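Lectin (Lotus tetragonolobus, PDB 2EIG) probably binds sugars, L-fucose in particular, as a calcium- and manganese-containing legume seed lectin that assembles from four chains. Local coordinates at residues D25-M30 and D217-S222; L14-D19 and S41-A46; F68-V73 and W151-G156; F84-W89 and V200-S205. All coordinates share one frame; numbering follows the deposited sequence.

Contact 1. Residues D25-M30 and D217-S222; sequences DGRLAM and DIYSWS
D217 OD1 is gripped by two arginines: R27 of the facing segment gives it NH1 at 2.8 Å, and R215, two residues earlier on the same strand, adds a second salt bridge through NE. The R27 bond is nearly straight (162° at the hydrogen) and lies in the guanidinium plane, yet it meets OD1 from above the carboxylate plane, the two flat groups being turned 58° apart. One face of the same guanidinium is covered near its rim by the ring of Y219, whose CE2 sits 3.6 Å from R27 CZ; ring and guanidinium are steeply inclined, so the arginine meets the tyrosine at the ring edge and does not stack on it. A chi1 of -56° puts CG of Y219 beside the backbone N; the side chain lies side by side with that of R27, pointing the same way. Behind these side chains, strands 27-29 and 214-226 pair antiparallel in the sheet of the legume lectin jelly roll that also holds strand 61-72, L28 and I218 forming the hydrogen-bonded pair: L28 N reaches I218 O at 2.7 Å and I218 N reaches L28 O at 2.8 Å. On the face bearing L28 and I218, which looks into the sandwich, I218 CD1 lies 3.7 Å from L28 CD2 and 3.6 Å from M30 SD, with F204 of the other sheet packed on I218 and M30. On the face of A29 and D217, the second carboxylate oxygen, OD2, rests 3.4 Å from A29 CB. Where the strands part, a water donates to both G26 O and Y219 O.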
loop_
_atom_site.group_PDB
_atom_site.type_symbol
_atom_site.label_atom_id
_atom_site.label_comp_id
_atom_site.label_asym_id
_atom_site.label_seq_id
_atom_site.Cartn_x
_atom_site.Cartn_y
_atom_site.Cartn_z
ATOM N N ASP A 25 23.644 -20.384 26.611
ATOM C CA ASP A 25 22.512 -19.687 27.236
ATOM C C ASP A 25 21.262 -19.734 26.351
ATOM O O ASP A 25 20.532 -18.741 26.303
ATOM C CB ASP A 25 22.820 -18.192 27.479
ATOM C CG ASP A 25 23.866 -17.942 28.556
ATOM O OD1 ASP A 25 24.133 -18.859 29.355
ATOM O OD2 ASP A 25 24.389 -16.788 28.598
ATOM N N GLY A 26 21.053 -20.841 25.643
ATOM C CA GLY A 26 19.882 -21.002 24.788
ATOM C C GLY A 26 19.754 -20.021 23.621
ATOM O O GLY A 26 18.653 -19.680 23.227
ATOM N N ARG A 27 20.868 -19.555 23.065
ATOM C CA ARG A 27 20.754 -18.591 21.968
ATOM C C ARG A 27 20.972 -19.253 20.608
ATOM O O ARG A 27 21.593 -20.308 20.522
ATOM C CB ARG A 27 21.540 -17.289 22.244
ATOM C CG ARG A 27 22.960 -17.202 21.807
ATOM C CD ARG A 27 23.662 -16.203 22.764
ATOM N NE ARG A 27 24.562 -15.242 22.101
ATOM C CZ ARG A 27 25.062 -14.136 22.678
ATOM N NH1 ARG A 27 25.864 -13.312 21.985
ATOM N NH2 ARG A 27 24.762 -13.843 23.950
ATOM N N LEU A 28 20.376 -18.686 19.567
ATOM C CA LEU A 28 20.530 -19.214 18.239
ATOM C C LEU A 28 21.673 -18.483 17.520
ATOM O O LEU A 28 21.558 -17.304 17.184
ATOM C CB LEU A 28 19.198 -19.121 17.470
ATOM C CG LEU A 28 19.301 -19.438 15.961
ATOM C CD1 LEU A 28 19.959 -20.818 15.645
ATOM C CD2 LEU A 28 17.881 -19.334 15.393
ATOM N N ALA A 29 22.784 -19.188 17.310
ATOM C CA ALA A 29 23.974 -18.545 16.774
ATOM C C ALA A 29 24.138 -18.850 15.285
ATOM O O ALA A 29 24.095 -20.003 14.852
ATOM C CB ALA A 29 25.169 -18.934 17.516
ATOM N N MET A 30 24.333 -17.786 14.517
ATOM C CA MET A 30 24.339 -17.920 13.065
ATOM C C MET A 30 25.387 -16.923 12.584
ATOM O O MET A 30 25.049 -15.811 12.232
ATOM C CB MET A 30 22.953 -17.536 12.500
ATOM C CG MET A 30 21.812 -18.438 12.996
ATOM S SD MET A 30 20.278 -17.898 12.301
ATOM C CE MET A 30 20.460 -18.511 10.595
ATOM N N ASP A 217 23.286 -13.457 16.682
ATOM C CA ASP A 217 22.812 -14.323 17.738
ATOM C C ASP A 217 21.454 -13.839 18.027
ATOM O O ASP A 217 21.241 -12.653 18.344
ATOM C CB ASP A 217 23.650 -14.166 18.995
ATOM C CG ASP A 217 25.062 -14.552 18.777
ATOM O OD1 ASP A 217 25.940 -13.787 19.227
ATOM O OD2 ASP A 217 25.296 -15.610 18.142
ATOM N N ILE A 218 20.554 -14.797 17.921
ATOM C CA ILE A 218 19.143 -14.603 18.096
ATOM C C ILE A 218 18.799 -15.185 19.439
ATOM O O ILE A 218 19.137 -16.335 19.736
ATOM C CB ILE A 218 18.364 -15.357 16.986
ATOM C CG1 ILE A 218 18.838 -14.900 15.591
ATOM C CG2 ILE A 218 16.839 -15.134 17.137
ATOM C CD1 ILE A 218 18.259 -15.755 14.458
ATOM N N TYR A 219 18.052 -14.403 20.210
ATOM C CA TYR A 219 17.752 -14.723 21.576
ATOM C C TYR A 219 16.373 -15.314 21.795
ATOM O O TYR A 219 16.148 -16.030 22.775
ATOM C CB TYR A 219 17.885 -13.475 22.411
ATOM C CG TYR A 219 19.247 -12.859 22.258
ATOM C CD1 TYR A 219 19.376 -11.540 21.942
ATOM C CD2 TYR A 219 20.416 -13.646 22.399
ATOM C CE1 TYR A 219 20.628 -10.963 21.781
ATOM C CE2 TYR A 219 21.680 -13.092 22.233
ATOM C CZ TYR A 219 21.773 -11.751 21.931
ATOM O OH TYR A 219 23.001 -11.182 21.793
ATOM N N SER A 220 15.438 -14.955 20.919
ATOM C CA SER A 220 14.031 -15.285 21.102
ATOM C C SER A 220 13.323 -15.141 19.781
ATOM O O SER A 220 13.790 -14.432 18.880
ATOM C CB SER A 220 13.358 -14.378 22.185
ATOM O OG SER A 220 13.087 -13.049 21.744
ATOM N N TRP A 221 12.175 -15.786 19.662
ATOM C CA TRP A 221 11.464 -15.737 18.388
ATOM C C TRP A 221 10.079 -16.277 18.615
ATOM O O TRP A 221 9.918 -17.367 19.141
ATOM C CB TRP A 221 12.220 -16.563 17.327
ATOM C CG TRP A 221 11.579 -16.599 15.941
ATOM C CD1 TRP A 221 10.894 -15.597 15.307
ATOM C CD2 TRP A 221 11.681 -17.674 15.007
ATOM N NE1 TRP A 221 10.501 -16.010 14.048
ATOM C CE2 TRP A 221 11.016 -17.268 13.825
ATOM C CE3 TRP A 221 12.305 -18.944 15.042
ATOM C CZ2 TRP A 221 10.923 -18.106 12.696
ATOM C CZ3 TRP A 221 12.205 -19.771 13.932
ATOM C CH2 TRP A 221 11.514 -19.337 12.766
ATOM N N SER A 222 9.074 -15.498 18.229
ATOM C CA SER A 222 7.696 -15.922 18.306
ATOM C C SER A 222 7.145 -15.672 16.902
ATOM O O SER A 222 7.640 -14.821 16.151
ATOM C CB SER A 222 6.895 -15.181 19.425
ATOM O OG SER A 222 6.899 -13.761 19.198
HETATM O O HOH W 1 18.166 -16.833 24.143
HETATM O O HOH W 2 26.721 -15.708 15.653
#

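Contact 2. Residues L14-D19 and S41-A46; sequences LIFQGD and SHALYA
Four main-chain hydrogen bonds join L14-D19 to S41-A46, two in each hydrogen-bonded pair. I15 and L44 exchange bonds of 2.8 Å in both directions, each with its N-H close to the carbonyl plane of the acceptor. Q17 and H42 do the same less squarely: Q17 N lies 2.9 Å from H42 O, while H42 N approaches Q17 O from above its carbonyl plane. CA-H...O contacts fill the intervals, among them A43 CA to I15 O at 3.2 Å. This pairing sets strand 14-18 at the border of the seven-stranded sheet, beside strand 39-50, which in turn bonds to strand 199-208. Among the apolar contacts, I15 CG1 packs 3.7 Å from A46 CB. On the other face of the sheet from I15, F16 CD1 meets A43 CB more loosely, at 4.3 Å. The side chains of L14 and Y45 diverge, yet L14 CD2 comes 3.6 Å from Y45 CA, near the edge of the Y45 ring. Q17 CB and H42 CB are 3.7 Å apart, and their side chains cross obliquely with the amide and imidazole planes inclined by 28°; the hydrogen bond of H42 NE2 is to G103 O.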
loop_
_atom_site.group_PDB
_atom_site.type_symbol
_atom_site.label_atom_id
_atom_site.label_comp_id
_atom_site.label_asym_id
_atom_site.label_seq_id
_atom_site.Cartn_x
_atom_site.Cartn_y
_atom_site.Cartn_z
ATOM N N LEU A 14 13.203 -26.913 15.326
ATOM C CA LEU A 14 13.869 -26.209 14.210
ATOM C C LEU A 14 14.752 -27.135 13.369
ATOM O O LEU A 14 15.155 -28.208 13.820
ATOM C CB LEU A 14 14.716 -24.998 14.707
ATOM C CG LEU A 14 14.068 -23.886 15.540
ATOM C CD1 LEU A 14 15.147 -22.806 15.936
ATOM C CD2 LEU A 14 12.910 -23.207 14.802
ATOM N N ILE A 15 15.045 -26.685 12.149
ATOM C CA ILE A 15 16.013 -27.307 11.279
ATOM C C ILE A 15 17.205 -26.360 11.195
ATOM O O ILE A 15 17.045 -25.156 10.940
ATOM C CB ILE A 15 15.459 -27.548 9.849
ATOM C CG1 ILE A 15 14.248 -28.520 9.884
ATOM C CG2 ILE A 15 16.577 -28.037 8.906
ATOM C CD1 ILE A 15 13.407 -28.479 8.574
ATOM N N PHE A 16 18.382 -26.897 11.474
ATOM C CA PHE A 16 19.605 -26.123 11.372
ATOM C C PHE A 16 20.416 -26.609 10.205
ATOM O O PHE A 16 20.567 -27.820 10.026
ATOM C CB PHE A 16 20.424 -26.290 12.642
ATOM C CG PHE A 16 19.688 -25.960 13.850
ATOM C CD1 PHE A 16 19.741 -24.683 14.370
ATOM C CD2 PHE A 16 18.926 -26.937 14.503
ATOM C CE1 PHE A 16 19.038 -24.362 15.501
ATOM C CE2 PHE A 16 18.223 -26.629 15.649
ATOM C CZ PHE A 16 18.288 -25.337 16.158
ATOM N N GLN A 17 20.912 -25.663 9.405
ATOM C CA GLN A 17 21.687 -25.965 8.211
ATOM C C GLN A 17 22.900 -25.089 8.268
ATOM O O GLN A 17 22.851 -23.993 8.828
ATOM C CB GLN A 17 20.908 -25.712 6.920
ATOM C CG GLN A 17 19.461 -26.269 6.987
ATOM C CD GLN A 17 18.791 -26.291 5.644
ATOM O OE1 GLN A 17 17.655 -26.784 5.481
ATOM N NE2 GLN A 17 19.486 -25.763 4.648
ATOM N N GLY A 18 23.989 -25.619 7.746
ATOM C CA GLY A 18 25.278 -24.971 7.767
ATOM C C GLY A 18 25.746 -24.714 9.190
ATOM O O GLY A 18 25.706 -25.608 10.062
ATOM N N ASP A 19 26.160 -23.468 9.413
ATOM C CA ASP A 19 26.804 -23.046 10.669
ATOM C C ASP A 19 25.857 -22.615 11.769
ATOM O O ASP A 19 26.290 -22.094 12.805
ATOM C CB ASP A 19 27.902 -22.017 10.347
ATOM C CG ASP A 19 29.010 -22.655 9.508
ATOM O OD1 ASP A 19 29.212 -22.344 8.328
ATOM O OD2 ASP A 19 29.602 -23.596 10.009
ATOM N N SER A 41 24.436 -19.994 7.428
ATOM C CA SER A 41 23.592 -20.616 8.425
ATOM C C SER A 41 22.141 -20.363 8.091
ATOM O O SER A 41 21.752 -19.210 7.849
ATOM C CB SER A 41 23.830 -19.907 9.781
ATOM O OG SER A 41 25.190 -20.035 10.157
ATOM N N HIS A 42 21.350 -21.426 8.172
ATOM C CA HIS A 42 19.908 -21.397 8.108
ATOM C C HIS A 42 19.377 -21.993 9.395
ATOM O O HIS A 42 19.927 -22.949 9.895
ATOM C CB HIS A 42 19.442 -22.262 6.953
ATOM C CG HIS A 42 19.456 -21.542 5.651
ATOM N ND1 HIS A 42 18.623 -21.879 4.608
ATOM C CD2 HIS A 42 20.115 -20.426 5.271
ATOM C CE1 HIS A 42 18.820 -21.031 3.612
ATOM N NE2 HIS A 42 19.715 -20.135 3.994
ATOM N N ALA A 43 18.332 -21.404 9.936
ATOM C CA ALA A 43 17.628 -21.980 11.079
ATOM C C ALA A 43 16.164 -21.771 10.744
ATOM O O ALA A 43 15.663 -20.622 10.700
ATOM C CB ALA A 43 17.995 -21.265 12.378
ATOM N N LEU A 44 15.491 -22.875 10.453
ATOM C CA LEU A 44 14.107 -22.809 9.973
ATOM C C LEU A 44 13.200 -23.416 11.006
ATOM O O LEU A 44 13.554 -24.421 11.635
ATOM C CB LEU A 44 13.966 -23.611 8.677
ATOM C CG LEU A 44 14.975 -23.250 7.565
ATOM C CD1 LEU A 44 14.591 -24.033 6.327
ATOM C CD2 LEU A 44 14.982 -21.749 7.254
ATOM N N TYR A 45 12.002 -22.871 11.140
ATOM C CA TYR A 45 10.974 -23.609 11.819
ATOM C C TYR A 45 10.819 -24.965 11.081
ATOM O O TYR A 45 10.792 -25.014 9.847
ATOM C CB TYR A 45 9.667 -22.831 11.884
ATOM C CG TYR A 45 8.591 -23.535 12.660
ATOM C CD1 TYR A 45 8.786 -23.883 14.021
ATOM C CD2 TYR A 45 7.359 -23.825 12.057
ATOM C CE1 TYR A 45 7.785 -24.521 14.735
ATOM C CE2 TYR A 45 6.333 -24.471 12.778
ATOM C CZ TYR A 45 6.573 -24.821 14.095
ATOM O OH TYR A 45 5.597 -25.423 14.814
ATOM N N ALA A 46 10.726 -26.061 11.840
ATOM C CA ALA A 46 10.771 -27.378 11.196
ATOM C C ALA A 46 9.465 -27.899 10.577
ATOM O O ALA A 46 9.419 -29.033 10.125
ATOM C CB ALA A 46 11.374 -28.409 12.151
#

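Contact 3. Residues F68-V73 and W151-G156; sequences FIVSNV and WNRVSG
R153 leaves the backbone with CG anti to N (chi1 167°), and its extended chain takes NE past V70 CG2, the guanidinium turning beyond it to N72, whose own CG stands beside its backbone N (chi1 -68°). There NH1 and NH2 both close end-on upon N72 OD1, at 2.8 Å and 2.9 Å respectively. The amide and guanidinium are nearly coplanar, 12° apart, and both N-H groups converge on the one oxygen; R153 NH2 also forms a salt bridge with E214, a second restraint on the arginine's rotation. S155 OG accepts the N72 N-H at 2.8 Å in an almost straight bond. One residue on, G156 N bonds to V70 O at 2.7 Å, and a water accepts from V70 N and lies 2.8 Å from V154 O. Beside these polar links V70 CG2 meets W151 tip to tip, 3.6 Å from CH2, and also touches R153 NE. Within the 151-156 segment, R153 CB lies over the centre of one face of the W151 indole, whose NE1 bonds to E159. The loop between strands 147-150 and 159-166 thus passes from one sheet to the other and lies against the end of strand 61-72, which on its other side bonds to strand 214-226 through I69 and S71.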
loop_
_atom_site.group_PDB
_atom_site.type_symbol
_atom_site.label_atom_id
_atom_site.label_comp_id
_atom_site.label_asym_id
_atom_site.label_seq_id
_atom_site.Cartn_x
_atom_site.Cartn_y
_atom_site.Cartn_z
ATOM N N PHE A 68 17.555 -10.146 18.754
ATOM C CA PHE A 68 18.835 -10.601 18.244
ATOM C C PHE A 68 19.892 -9.536 18.527
ATOM O O PHE A 68 19.579 -8.376 18.776
ATOM C CB PHE A 68 18.750 -10.929 16.750
ATOM C CG PHE A 68 18.626 -9.712 15.874
ATOM C CD1 PHE A 68 19.779 -9.133 15.298
ATOM C CD2 PHE A 68 17.382 -9.141 15.633
ATOM C CE1 PHE A 68 19.681 -7.974 14.499
ATOM C CE2 PHE A 68 17.240 -7.955 14.796
ATOM C CZ PHE A 68 18.419 -7.394 14.245
ATOM N N ILE A 69 21.145 -9.945 18.519
ATOM C CA ILE A 69 22.215 -8.984 18.561
ATOM C C ILE A 69 23.248 -9.421 17.490
ATOM O O ILE A 69 23.537 -10.610 17.349
ATOM C CB ILE A 69 22.875 -8.909 19.951
ATOM C CG1 ILE A 69 21.997 -8.163 21.000
ATOM C CG2 ILE A 69 24.113 -8.216 19.826
ATOM C CD1 ILE A 69 22.470 -8.127 22.627
ATOM N N VAL A 70 23.783 -8.452 16.744
ATOM C CA VAL A 70 24.966 -8.670 15.906
ATOM C C VAL A 70 26.194 -8.079 16.573
ATOM O O VAL A 70 26.131 -6.991 17.166
ATOM C CB VAL A 70 24.784 -8.161 14.425
ATOM C CG1 VAL A 70 23.499 -8.777 13.827
ATOM C CG2 VAL A 70 24.732 -6.628 14.338
ATOM N N SER A 71 27.296 -8.822 16.521
ATOM C CA SER A 71 28.495 -8.458 17.271
ATOM C C SER A 71 29.713 -8.527 16.414
ATOM O O SER A 71 29.895 -9.487 15.645
ATOM C CB SER A 71 28.677 -9.364 18.486
ATOM O OG SER A 71 27.566 -9.222 19.314
ATOM N N ASN A 72 30.555 -7.509 16.576
ATOM C CA ASN A 72 31.878 -7.471 15.918
ATOM C C ASN A 72 32.770 -8.629 16.365
ATOM O O ASN A 72 32.634 -9.114 17.458
ATOM C CB ASN A 72 32.611 -6.165 16.258
ATOM C CG ASN A 72 31.964 -4.955 15.661
ATOM O OD1 ASN A 72 30.949 -5.052 14.978
ATOM N ND2 ASN A 72 32.548 -3.770 15.942
ATOM N N VAL A 73 33.657 -9.073 15.492
ATOM C CA VAL A 73 34.596 -10.126 15.794
ATOM C C VAL A 73 35.995 -9.611 15.446
ATOM O O VAL A 73 36.204 -9.079 14.350
ATOM C CB VAL A 73 34.399 -11.389 14.895
ATOM C CG1 VAL A 73 35.377 -12.508 15.309
ATOM C CG2 VAL A 73 32.981 -11.889 14.918
ATOM N N TRP A 151 20.263 1.507 9.082
ATOM C CA TRP A 151 20.316 0.787 10.333
ATOM C C TRP A 151 21.595 1.197 11.084
ATOM O O TRP A 151 22.687 1.034 10.575
ATOM C CB TRP A 151 20.259 -0.741 10.095
ATOM C CG TRP A 151 20.549 -1.604 11.277
ATOM C CD1 TRP A 151 20.224 -1.350 12.568
ATOM C CD2 TRP A 151 21.190 -2.902 11.277
ATOM N NE1 TRP A 151 20.644 -2.372 13.381
ATOM C CE2 TRP A 151 21.257 -3.333 12.618
ATOM C CE3 TRP A 151 21.722 -3.724 10.278
ATOM C CZ2 TRP A 151 21.800 -4.570 12.988
ATOM C CZ3 TRP A 151 22.273 -4.922 10.633
ATOM C CH2 TRP A 151 22.312 -5.341 11.993
ATOM N N ASN A 152 21.405 1.787 12.265
ATOM C CA ASN A 152 22.504 2.092 13.164
ATOM C C ASN A 152 23.016 0.815 13.751
ATOM O O ASN A 152 22.636 0.429 14.851
ATOM C CB ASN A 152 21.997 2.986 14.290
ATOM C CG ASN A 152 23.123 3.473 15.202
ATOM O OD1 ASN A 152 24.240 3.753 14.737
ATOM N ND2 ASN A 152 22.826 3.581 16.516
ATOM N N ARG A 153 23.876 0.117 13.048
ATOM C CA ARG A 153 24.223 -1.204 13.595
ATOM C C ARG A 153 25.154 -0.944 14.792
ATOM O O ARG A 153 26.124 -0.205 14.658
ATOM C CB ARG A 153 24.852 -2.074 12.540
ATOM C CG ARG A 153 25.513 -3.293 13.056
ATOM C CD ARG A 153 26.471 -3.816 12.003
ATOM N NE ARG A 153 27.158 -5.040 12.418
ATOM C CZ ARG A 153 28.226 -5.077 13.218
ATOM N NH1 ARG A 153 28.719 -3.978 13.757
ATOM N NH2 ARG A 153 28.793 -6.226 13.507
ATOM N N VAL A 154 24.816 -1.524 15.951
ATOM C CA VAL A 154 25.636 -1.355 17.170
ATOM C C VAL A 154 26.032 -2.746 17.615
ATOM O O VAL A 154 25.190 -3.578 17.989
ATOM C CB VAL A 154 24.889 -0.538 18.337
ATOM C CG1 VAL A 154 25.719 -0.481 19.647
ATOM C CG2 VAL A 154 24.489 0.895 17.873
ATOM N N SER A 155 27.327 -2.987 17.600
ATOM C CA SER A 155 27.866 -4.267 18.048
ATOM C C SER A 155 27.406 -4.680 19.435
ATOM O O SER A 155 27.594 -3.951 20.413
ATOM C CB SER A 155 29.380 -4.225 18.028
ATOM O OG SER A 155 29.894 -5.488 18.349
ATOM N N GLY A 156 26.806 -5.858 19.526
ATOM C CA GLY A 156 26.349 -6.379 20.816
ATOM C C GLY A 156 25.064 -5.793 21.310
ATOM O O GLY A 156 24.562 -6.196 22.379
HETATM O O HOH W 3 23.227 -5.513 17.316
#

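Contact 4. Residues F84-W89 and V200-S205; sequences FFLAPW and VSVGFS
At the middle of the seven-stranded sheet of the legume lectin jelly roll, strands 81-88 and 199-208 run antiparallel; ten of the twelve touching residues of the two segments are buried. The side chains of F84, L86, V202 and F204 share the face turned to the other sheet, where F62, F66 and W221 close over them. F84 and F204 form a T-shaped pair: the edge of F84 points at the face of F204, with ring centroids 5.9 Å apart and planes at 72°. F84 CZ also rests 4.0 Å from V202 CB, and L86 CG touches both V200 CG2 (4.0 Å) and V202 CG1 (4.1 Å). The backbone bonds are uneven. F85 N to G203 O (2.9 Å) and S201 N to A87 O (2.8 Å) are sound; their return bonds, G203 N to F85 O and A87 N to S201 O, are weak. On the opposite face F85 holds CG in the crowded position between backbone N and carbonyl carbon (chi1 81°). Its ring reaches past G203, whose backbone angles would jam a CB against the preceding carbonyl O, and CE2 lies 3.5 Å from S205 CB. A water sits over the centre of that ring and donates to F85 O at 2.7 Å.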
loop_
_atom_site.group_PDB
_atom_site.type_symbol
_atom_site.label_atom_id
_atom_site.label_comp_id
_atom_site.label_asym_id
_atom_site.label_seq_id
_atom_site.Cartn_x
_atom_site.Cartn_y
_atom_site.Cartn_z
ATOM N N PHE A 84 15.362 -12.582 8.344
ATOM C CA PHE A 84 14.171 -13.361 8.449
ATOM C C PHE A 84 13.585 -13.564 7.032
ATOM O O PHE A 84 13.445 -12.610 6.262
ATOM C CB PHE A 84 13.099 -12.696 9.339
ATOM C CG PHE A 84 11.798 -13.470 9.351
ATOM C CD1 PHE A 84 11.660 -14.616 10.157
ATOM C CD2 PHE A 84 10.762 -13.128 8.497
ATOM C CE1 PHE A 84 10.493 -15.350 10.139
ATOM C CE2 PHE A 84 9.589 -13.841 8.470
ATOM C CZ PHE A 84 9.431 -14.953 9.305
ATOM N N PHE A 85 13.263 -14.795 6.702
ATOM C CA PHE A 85 12.809 -15.138 5.372
ATOM C C PHE A 85 11.767 -16.273 5.296
ATOM O O PHE A 85 11.713 -17.183 6.152
ATOM C CB PHE A 85 13.980 -15.388 4.375
ATOM C CG PHE A 85 14.635 -16.777 4.445
ATOM C CD1 PHE A 85 14.591 -17.610 3.354
ATOM C CD2 PHE A 85 15.389 -17.184 5.558
ATOM C CE1 PHE A 85 15.245 -18.868 3.339
ATOM C CE2 PHE A 85 16.029 -18.468 5.577
ATOM C CZ PHE A 85 15.977 -19.292 4.462
ATOM N N LEU A 86 10.910 -16.126 4.291
ATOM C CA LEU A 86 10.036 -17.145 3.766
ATOM C C LEU A 86 10.594 -17.622 2.445
ATOM O O LEU A 86 11.009 -16.799 1.562
ATOM C CB LEU A 86 8.643 -16.573 3.480
ATOM C CG LEU A 86 7.730 -16.338 4.684
ATOM C CD1 LEU A 86 8.343 -15.302 5.604
ATOM C CD2 LEU A 86 6.381 -15.814 4.167
ATOM N N ALA A 87 10.598 -18.931 2.293
ATOM C CA ALA A 87 11.068 -19.582 1.066
ATOM C C ALA A 87 10.256 -20.875 0.840
ATOM O O ALA A 87 9.757 -21.456 1.814
ATOM C CB ALA A 87 12.514 -19.871 1.148
ATOM N N PRO A 88 10.158 -21.328 -0.429
ATOM C CA PRO A 88 9.464 -22.537 -0.744
ATOM C C PRO A 88 9.890 -23.622 0.196
ATOM O O PRO A 88 11.083 -23.859 0.417
ATOM C CB PRO A 88 9.957 -22.850 -2.181
ATOM C CG PRO A 88 10.035 -21.497 -2.768
ATOM C CD PRO A 88 10.758 -20.747 -1.651
ATOM N N TRP A 89 8.917 -24.274 0.794
ATOM C CA TRP A 89 9.263 -25.430 1.619
ATOM C C TRP A 89 10.072 -26.468 0.786
ATOM O O TRP A 89 9.775 -26.716 -0.381
ATOM C CB TRP A 89 8.043 -26.022 2.313
ATOM C CG TRP A 89 8.451 -27.139 3.202
ATOM C CD1 TRP A 89 8.423 -28.477 2.904
ATOM C CD2 TRP A 89 9.018 -27.024 4.520
ATOM N NE1 TRP A 89 8.908 -29.202 3.969
ATOM C CE2 TRP A 89 9.276 -28.339 4.977
ATOM C CE3 TRP A 89 9.347 -25.935 5.357
ATOM C CZ2 TRP A 89 9.830 -28.592 6.254
ATOM C CZ3 TRP A 89 9.871 -26.195 6.614
ATOM C CH2 TRP A 89 10.081 -27.507 7.062
ATOM N N VAL A 200 5.672 -22.796 3.062
ATOM C CA VAL A 200 6.994 -22.194 3.096
ATOM C C VAL A 200 7.719 -22.568 4.382
ATOM O O VAL A 200 7.118 -23.042 5.335
ATOM C CB VAL A 200 6.927 -20.638 2.913
ATOM C CG1 VAL A 200 6.338 -20.266 1.547
ATOM C CG2 VAL A 200 6.116 -19.969 4.027
ATOM N N SER A 201 9.032 -22.379 4.389
ATOM C CA SER A 201 9.729 -22.330 5.636
ATOM C C SER A 201 9.638 -20.898 6.071
ATOM O O SER A 201 9.467 -19.968 5.250
ATOM C CB SER A 201 11.175 -22.772 5.465
ATOM O OG SER A 201 11.830 -21.930 4.512
ATOM N N VAL A 202 9.645 -20.741 7.391
ATOM C CA VAL A 202 9.967 -19.456 8.024
ATOM C C VAL A 202 11.200 -19.731 8.818
ATOM O O VAL A 202 11.398 -20.865 9.354
ATOM C CB VAL A 202 8.812 -18.889 8.913
ATOM C CG1 VAL A 202 7.625 -18.628 8.023
ATOM C CG2 VAL A 202 8.419 -19.896 10.070
ATOM N N GLY A 203 12.035 -18.707 8.892
ATOM C CA GLY A 203 13.254 -18.793 9.629
ATOM C C GLY A 203 14.272 -17.756 9.231
ATOM O O GLY A 203 13.964 -16.662 8.754
ATOM N N PHE A 204 15.521 -18.101 9.482
ATOM C CA PHE A 204 16.595 -17.134 9.379
ATOM C C PHE A 204 17.696 -17.683 8.530
ATOM O O PHE A 204 17.928 -18.885 8.501
ATOM C CB PHE A 204 17.165 -16.810 10.765
ATOM C CG PHE A 204 16.145 -16.313 11.725
ATOM C CD1 PHE A 204 15.511 -17.208 12.608
ATOM C CD2 PHE A 204 15.805 -14.943 11.769
ATOM C CE1 PHE A 204 14.560 -16.740 13.506
ATOM C CE2 PHE A 204 14.835 -14.477 12.688
ATOM C CZ PHE A 204 14.225 -15.397 13.557
ATOM N N SER A 205 18.373 -16.772 7.844
ATOM C CA SER A 205 19.567 -17.081 7.140
ATOM C C SER A 205 20.581 -16.011 7.481
ATOM O O SER A 205 20.241 -14.828 7.600
ATOM C CB SER A 205 19.294 -17.089 5.627
ATOM O OG SER A 205 20.490 -17.310 4.955
HETATM O O HOH W 4 12.645 -19.659 5.626
#

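In the fold
Contacts 2 and 4 belong to the same seven-stranded sheet and are joined by main-chain bonds between strands 39-50 and 199-208; contact 4 is central and largely buried, contact 2 lies at the sheet's border, partly buried. Contacts 1 and 3 hold the other sheet, through neighbouring strands 214-226 and 61-72; contact 1 is buried, contact 3 partly so, with exposed loop residues. Each adds an arginine to its other polar bonds, whereas the side chains of contact 4 meet mainly by aromatic and aliphatic packing, over main-chain bonds. The sheets meet, among other places, where I218 and W221 pack on F204 and where L28 and M30 reach A43 of contact 2. Contacts 3 and 4 do not touch.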